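Local atomic coordinates of putative 3-hydroxybutyryl-CoA dehydratase (Rhodopseudomonas palustris, PDB entry 3HIN), a protein that probably acts as a lyase of the enoyl-CoA hydratase/isomerase (crotonase) family, adding water to or removing it from a CoA-thioester substrate. Residues V23-T28 with L202-N206; L40-M45 with W95-F99. All coordinates share one frame. Residue numbers count along the deposited sequence, not the author numbering.

In the fold
Both contacts lie within the crotonase-type fold. From the N terminus, strand 18-23 turns back into strand 26-31, and at this hairpin contact 1 opens; its partner, helix 197-208, comes 174 residues later, after the remaining four strands of the six-stranded sheet have been laid down. Contact 2 is nested inside that long loop: strand 26-31 leads on to helix 42-51, and 50 residues beyond M45 the chain reaches 95-99, in helix 85-103. Contact 1 thus ties the edge hairpin of the sheet to a late helix, whereas contact 2 joins two early helices. Their centres stand 23 Å apart and their nearest atoms about 12 Å, so they do not touch.

Contact 1 of 2, residues V23-T28 with L202-N206; sequences VGPVLT and LELGN
L202, V26 and N206 give up the most surface where a beta-hairpin meets helix 197-208. V23-V26 form a type II' turn, G24 at phi/psi 57/-127 and P25 at -98/18, closed by V23 N to V26 O (2.8 Å) and V26 N to V23 O (3.1 Å). From it strand 26-28 runs roughly antiparallel to helix 202-206 (147° between N-to-C directions), the axes 9.2 Å apart at closest approach; V26 and G205 are the nearest CA pair, at 6.2 Å. V26 (chi1 t) sets CG1 3.7 Å from L202 CD1 and CG2 3.8 Å from G205 C; an ideal CB on G205 would come tight against that methyl. L202 (t, chi2 p) also brings CD2 to 4.3 Å from V23 CG1 and CD1 to 4.1 Å from T28 CG2. The side chain of N206 (chi1 m) borders V26 and P25, while L204 packs on strand 130-134. This is helix-on-sheet packing at a hairpin; with aliphatic groups supplying most of the contact, it rests chiefly on close van der Waals fit.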
loop_
_atom_site.group_PDB
_atom_site.type_symbol
_atom_site.label_atom_id
_atom_site.label_comp_id
_atom_site.label_asym_id
_atom_site.label_seq_id
_atom_site.Cartn_x
_atom_site.Cartn_y
_atom_site.Cartn_z
ATOM N N VAL A 23 18.218 -15.187 -31.626
ATOM C CA VAL A 23 18.401 -16.569 -32.065
ATOM C C VAL A 23 17.035 -17.206 -32.360
ATOM O O VAL A 23 16.276 -17.501 -31.438
ATOM C CB VAL A 23 19.172 -17.400 -31.046
ATOM C CG1 VAL A 23 19.551 -18.765 -31.684
ATOM C CG2 VAL A 23 20.418 -16.657 -30.588
ATOM N N GLY A 24 16.713 -17.382 -33.647
ATOM C CA GLY A 24 15.364 -17.789 -34.039
ATOM C C GLY A 24 14.407 -16.750 -33.481
ATOM O O GLY A 24 14.600 -15.572 -33.692
ATOM N N PRO A 25 13.381 -17.173 -32.735
ATOM C CA PRO A 25 12.428 -16.127 -32.325
ATOM C C PRO A 25 12.690 -15.618 -30.885
ATOM O O PRO A 25 11.789 -15.058 -30.241
ATOM C CB PRO A 25 11.089 -16.866 -32.425
ATOM C CG PRO A 25 11.442 -18.238 -31.829
ATOM C CD PRO A 25 12.891 -18.528 -32.400
ATOM N N VAL A 26 13.901 -15.882 -30.391
ATOM C CA VAL A 26 14.328 -15.490 -29.061
ATOM C C VAL A 26 15.323 -14.322 -29.099
ATOM O O VAL A 26 16.448 -14.426 -29.657
ATOM C CB VAL A 26 14.982 -16.664 -28.301
ATOM C CG1 VAL A 26 15.263 -16.268 -26.813
ATOM C CG2 VAL A 26 14.047 -17.878 -28.360
ATOM N N LEU A 27 14.895 -13.217 -28.512
ATOM C CA LEU A 27 15.754 -12.055 -28.304
ATOM C C LEU A 27 16.627 -12.332 -27.093
ATOM O O LEU A 27 16.120 -12.506 -25.978
ATOM C CB LEU A 27 14.912 -10.827 -28.070
ATOM C CG LEU A 27 15.634 -9.477 -27.916
ATOM C CD1 LEU A 27 16.195 -9.009 -29.263
ATOM C CD2 LEU A 27 14.736 -8.450 -27.273
ATOM N N THR A 28 17.931 -12.439 -27.304
ATOM C CA THR A 28 18.775 -12.672 -26.174
ATOM C C THR A 28 19.481 -11.419 -25.743
ATOM O O THR A 28 20.011 -10.689 -26.600
ATOM C CB THR A 28 19.781 -13.818 -26.416
ATOM O OG1 THR A 28 20.788 -13.408 -27.343
ATOM C CG2 THR A 28 18.996 -15.079 -26.893
ATOM N N LEU A 202 17.535 -20.973 -23.203
ATOM C CA LEU A 202 17.243 -20.870 -24.610
ATOM C C LEU A 202 16.337 -22.010 -25.091
ATOM O O LEU A 202 15.457 -21.802 -25.926
ATOM C CB LEU A 202 18.519 -20.779 -25.421
ATOM C CG LEU A 202 18.358 -20.370 -26.900
ATOM C CD1 LEU A 202 17.762 -18.986 -27.117
ATOM C CD2 LEU A 202 19.697 -20.476 -27.735
ATOM N N GLU A 203 16.491 -23.217 -24.592
ATOM C CA GLU A 203 15.476 -24.189 -24.977
ATOM C C GLU A 203 14.070 -23.862 -24.423
ATOM O O GLU A 203 13.075 -24.108 -25.095
ATOM C CB GLU A 203 15.906 -25.624 -24.677
ATOM C CG GLU A 203 15.790 -25.944 -23.227
ATOM C CD GLU A 203 15.304 -27.370 -22.943
ATOM O OE1 GLU A 203 16.027 -28.312 -23.373
ATOM O OE2 GLU A 203 14.253 -27.505 -22.233
ATOM N N LEU A 204 13.980 -23.305 -23.215
ATOM C CA LEU A 204 12.703 -22.804 -22.725
ATOM C C LEU A 204 12.159 -21.712 -23.605
ATOM O O LEU A 204 10.976 -21.691 -23.878
ATOM C CB LEU A 204 12.776 -22.315 -21.284
ATOM C CG LEU A 204 13.118 -23.427 -20.285
ATOM C CD1 LEU A 204 13.242 -22.841 -18.907
ATOM C CD2 LEU A 204 12.046 -24.448 -20.228
ATOM N N GLY A 205 13.009 -20.799 -24.077
ATOM C CA GLY A 205 12.489 -19.693 -24.944
ATOM C C GLY A 205 11.942 -20.269 -26.261
ATOM O O GLY A 205 10.872 -19.877 -26.733
ATOM N N ASN A 206 12.652 -21.230 -26.853
ATOM C CA ASN A 206 12.102 -21.908 -28.057
ATOM C C ASN A 206 10.754 -22.595 -27.806
ATOM O O ASN A 206 9.878 -22.624 -28.720
ATOM C CB ASN A 206 13.101 -22.928 -28.694
ATOM C CG ASN A 206 14.313 -22.245 -29.291
ATOM O OD1 ASN A 206 15.463 -22.624 -29.005
ATOM N ND2 ASN A 206 14.063 -21.194 -30.105
#

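Contact 2 of 2, residues L40-M45 with W95-F99; sequences LNDGLM and WHRVF
A Met-aromatic contact joins the N-terminal turn of helix 42-51 to helix 85-103, in a buried layer that helix 120-127 borders through L40 and F99. N41 is the N-cap: with chi1 p, its OD1 accepts from L44 N at 2.8 Å, and M45 N bonds to N41 O at 3.0 Å as the first helical turn forms. M45 and V98 are the closest CA pair, at 6.6 Å. M45, in the m/m/m rotamer, has the most surface covered. Its SD sits over the six-membered ring of W95 (chi1 m, chi2 37°), 4.4 Å from the centroid and 9° off the normal, and its CE makes a CH-pi contact 3.8 Å from the centroid of the five-membered ring. The same CE touches V98 CB at 3.7 Å and F99 CE1 at 3.8 Å; SD lies obliquely 5.0 Å from the F99 centroid. L40 CB adds an apolar contact with W95 CH2 at 3.5 Å. At the indole edge, W95 NE1 donates to D42 OD1 (3.2 Å, 157°). D42 is shared, since OD1 is also hydrogen-bonded to H91 NE2, the H91 ring meeting that of W95, and OD2 forms a salt bridge to R81. The indole therefore does two jobs: its face receives thioether and methyl, and its N-H meets a carboxylate that is also held by charged and polar neighbours, coupling apolar burial to a directional bond.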
loop_
_atom_site.group_PDB
_atom_site.type_symbol
_atom_site.label_atom_id
_atom_site.label_comp_id
_atom_site.label_asym_id
_atom_site.label_seq_id
_atom_site.Cartn_x
_atom_site.Cartn_y
_atom_site.Cartn_z
ATOM N N LEU A 40 24.689 -3.269 -12.206
ATOM C CA LEU A 40 23.688 -2.431 -12.879
ATOM C C LEU A 40 23.992 -0.962 -12.666
ATOM O O LEU A 40 24.440 -0.604 -11.599
ATOM C CB LEU A 40 22.287 -2.739 -12.328
ATOM C CG LEU A 40 21.942 -4.221 -12.234
ATOM C CD1 LEU A 40 20.508 -4.389 -11.636
ATOM C CD2 LEU A 40 22.169 -4.983 -13.628
ATOM N N ASN A 41 23.792 -0.126 -13.697
ATOM C CA ASN A 41 23.920 1.336 -13.580
ATOM C C ASN A 41 22.883 1.977 -14.468
ATOM O O ASN A 41 22.191 1.265 -15.220
ATOM C CB ASN A 41 25.348 1.829 -13.935
ATOM C CG ASN A 41 25.704 1.604 -15.413
ATOM O OD1 ASN A 41 24.906 1.103 -16.224
ATOM N ND2 ASN A 41 26.899 2.011 -15.774
ATOM N N ASP A 42 22.778 3.295 -14.448
ATOM C CA ASP A 42 21.650 3.920 -15.161
ATOM C C ASP A 42 21.655 3.704 -16.645
ATOM O O ASP A 42 20.608 3.545 -17.236
ATOM C CB ASP A 42 21.483 5.410 -14.874
ATOM C CG ASP A 42 21.210 5.700 -13.389
ATOM O OD1 ASP A 42 20.693 4.800 -12.713
ATOM O OD2 ASP A 42 21.520 6.827 -12.884
ATOM N N GLY A 43 22.822 3.657 -17.261
ATOM C CA GLY A 43 22.844 3.530 -18.705
ATOM C C GLY A 43 22.566 2.077 -19.115
ATOM O O GLY A 43 22.037 1.784 -20.195
ATOM N N LEU A 44 22.912 1.141 -18.250
ATOM C CA LEU A 44 22.655 -0.233 -18.625
ATOM C C LEU A 44 21.141 -0.417 -18.557
ATOM O O LEU A 44 20.546 -0.895 -19.496
ATOM C CB LEU A 44 23.437 -1.252 -17.808
ATOM C CG LEU A 44 23.016 -2.732 -17.963
ATOM C CD1 LEU A 44 24.106 -3.596 -17.455
ATOM C CD2 LEU A 44 21.716 -3.088 -17.210
ATOM N N MET A 45 20.565 0.068 -17.469
ATOM C CA MET A 45 19.135 0.034 -17.243
ATOM C C MET A 45 18.375 0.726 -18.339
ATOM O O MET A 45 17.354 0.201 -18.804
ATOM C CB MET A 45 18.819 0.570 -15.832
ATOM C CG MET A 45 19.299 -0.421 -14.734
ATOM S SD MET A 45 18.227 -1.910 -14.641
ATOM C CE MET A 45 16.904 -1.029 -13.828
ATOM N N TRP A 95 13.894 3.028 -12.031
ATOM C CA TRP A 95 14.230 1.625 -12.154
ATOM C C TRP A 95 12.958 0.802 -12.224
ATOM O O TRP A 95 12.918 -0.170 -12.946
ATOM C CB TRP A 95 15.160 1.161 -11.023
ATOM C CG TRP A 95 16.612 1.560 -11.332
ATOM C CD1 TRP A 95 17.030 2.708 -11.938
ATOM C CD2 TRP A 95 17.791 0.788 -11.084
ATOM N NE1 TRP A 95 18.412 2.715 -12.060
ATOM C CE2 TRP A 95 18.897 1.547 -11.534
ATOM C CE3 TRP A 95 18.015 -0.471 -10.524
ATOM C CZ2 TRP A 95 20.225 1.084 -11.456
ATOM C CZ3 TRP A 95 19.338 -0.928 -10.412
ATOM C CH2 TRP A 95 20.424 -0.155 -10.895
ATOM N N HIS A 96 11.906 1.200 -11.499
ATOM C CA HIS A 96 10.694 0.442 -11.597
ATOM C C HIS A 96 10.163 0.451 -13.036
ATOM O O HIS A 96 9.605 -0.566 -13.519
ATOM C CB HIS A 96 9.638 0.986 -10.648
ATOM C CG HIS A 96 9.927 0.682 -9.210
ATOM N ND1 HIS A 96 8.980 0.822 -8.237
ATOM C CD2 HIS A 96 11.076 0.330 -8.575
ATOM C CE1 HIS A 96 9.502 0.522 -7.058
ATOM N NE2 HIS A 96 10.781 0.217 -7.232
ATOM N N ARG A 97 10.347 1.560 -13.741
ATOM C CA ARG A 97 9.773 1.600 -15.069
ATOM C C ARG A 97 10.514 0.652 -16.010
ATOM O O ARG A 97 9.892 0.069 -16.940
ATOM C CB ARG A 97 9.740 3.020 -15.664
ATOM C CG ARG A 97 8.954 4.008 -14.845
ATOM C CD ARG A 97 7.386 3.776 -14.872
ATOM N NE ARG A 97 6.935 2.640 -14.031
ATOM C CZ ARG A 97 6.783 2.693 -12.705
ATOM N NH1 ARG A 97 6.382 1.604 -12.049
ATOM N NH2 ARG A 97 7.071 3.810 -12.022
ATOM N N VAL A 98 11.809 0.464 -15.766
ATOM C CA VAL A 98 12.567 -0.504 -16.541
ATOM C C VAL A 98 12.019 -1.927 -16.257
ATOM O O VAL A 98 11.732 -2.662 -17.148
ATOM C CB VAL A 98 14.066 -0.515 -16.190
ATOM C CG1 VAL A 98 14.745 -1.667 -16.956
ATOM C CG2 VAL A 98 14.768 0.872 -16.452
ATOM N N PHE A 99 11.863 -2.295 -14.985
ATOM C CA PHE A 99 11.404 -3.661 -14.668
ATOM C C PHE A 99 9.967 -3.927 -15.079
ATOM O O PHE A 99 9.576 -5.091 -15.273
ATOM C CB PHE A 99 11.607 -3.943 -13.179
ATOM C CG PHE A 99 13.058 -4.041 -12.779
ATOM C CD1 PHE A 99 14.024 -4.376 -13.738
ATOM C CD2 PHE A 99 13.460 -3.813 -11.449
ATOM C CE1 PHE A 99 15.412 -4.487 -13.385
ATOM C CE2 PHE A 99 14.817 -3.920 -11.072
ATOM C CZ PHE A 99 15.782 -4.294 -12.044
#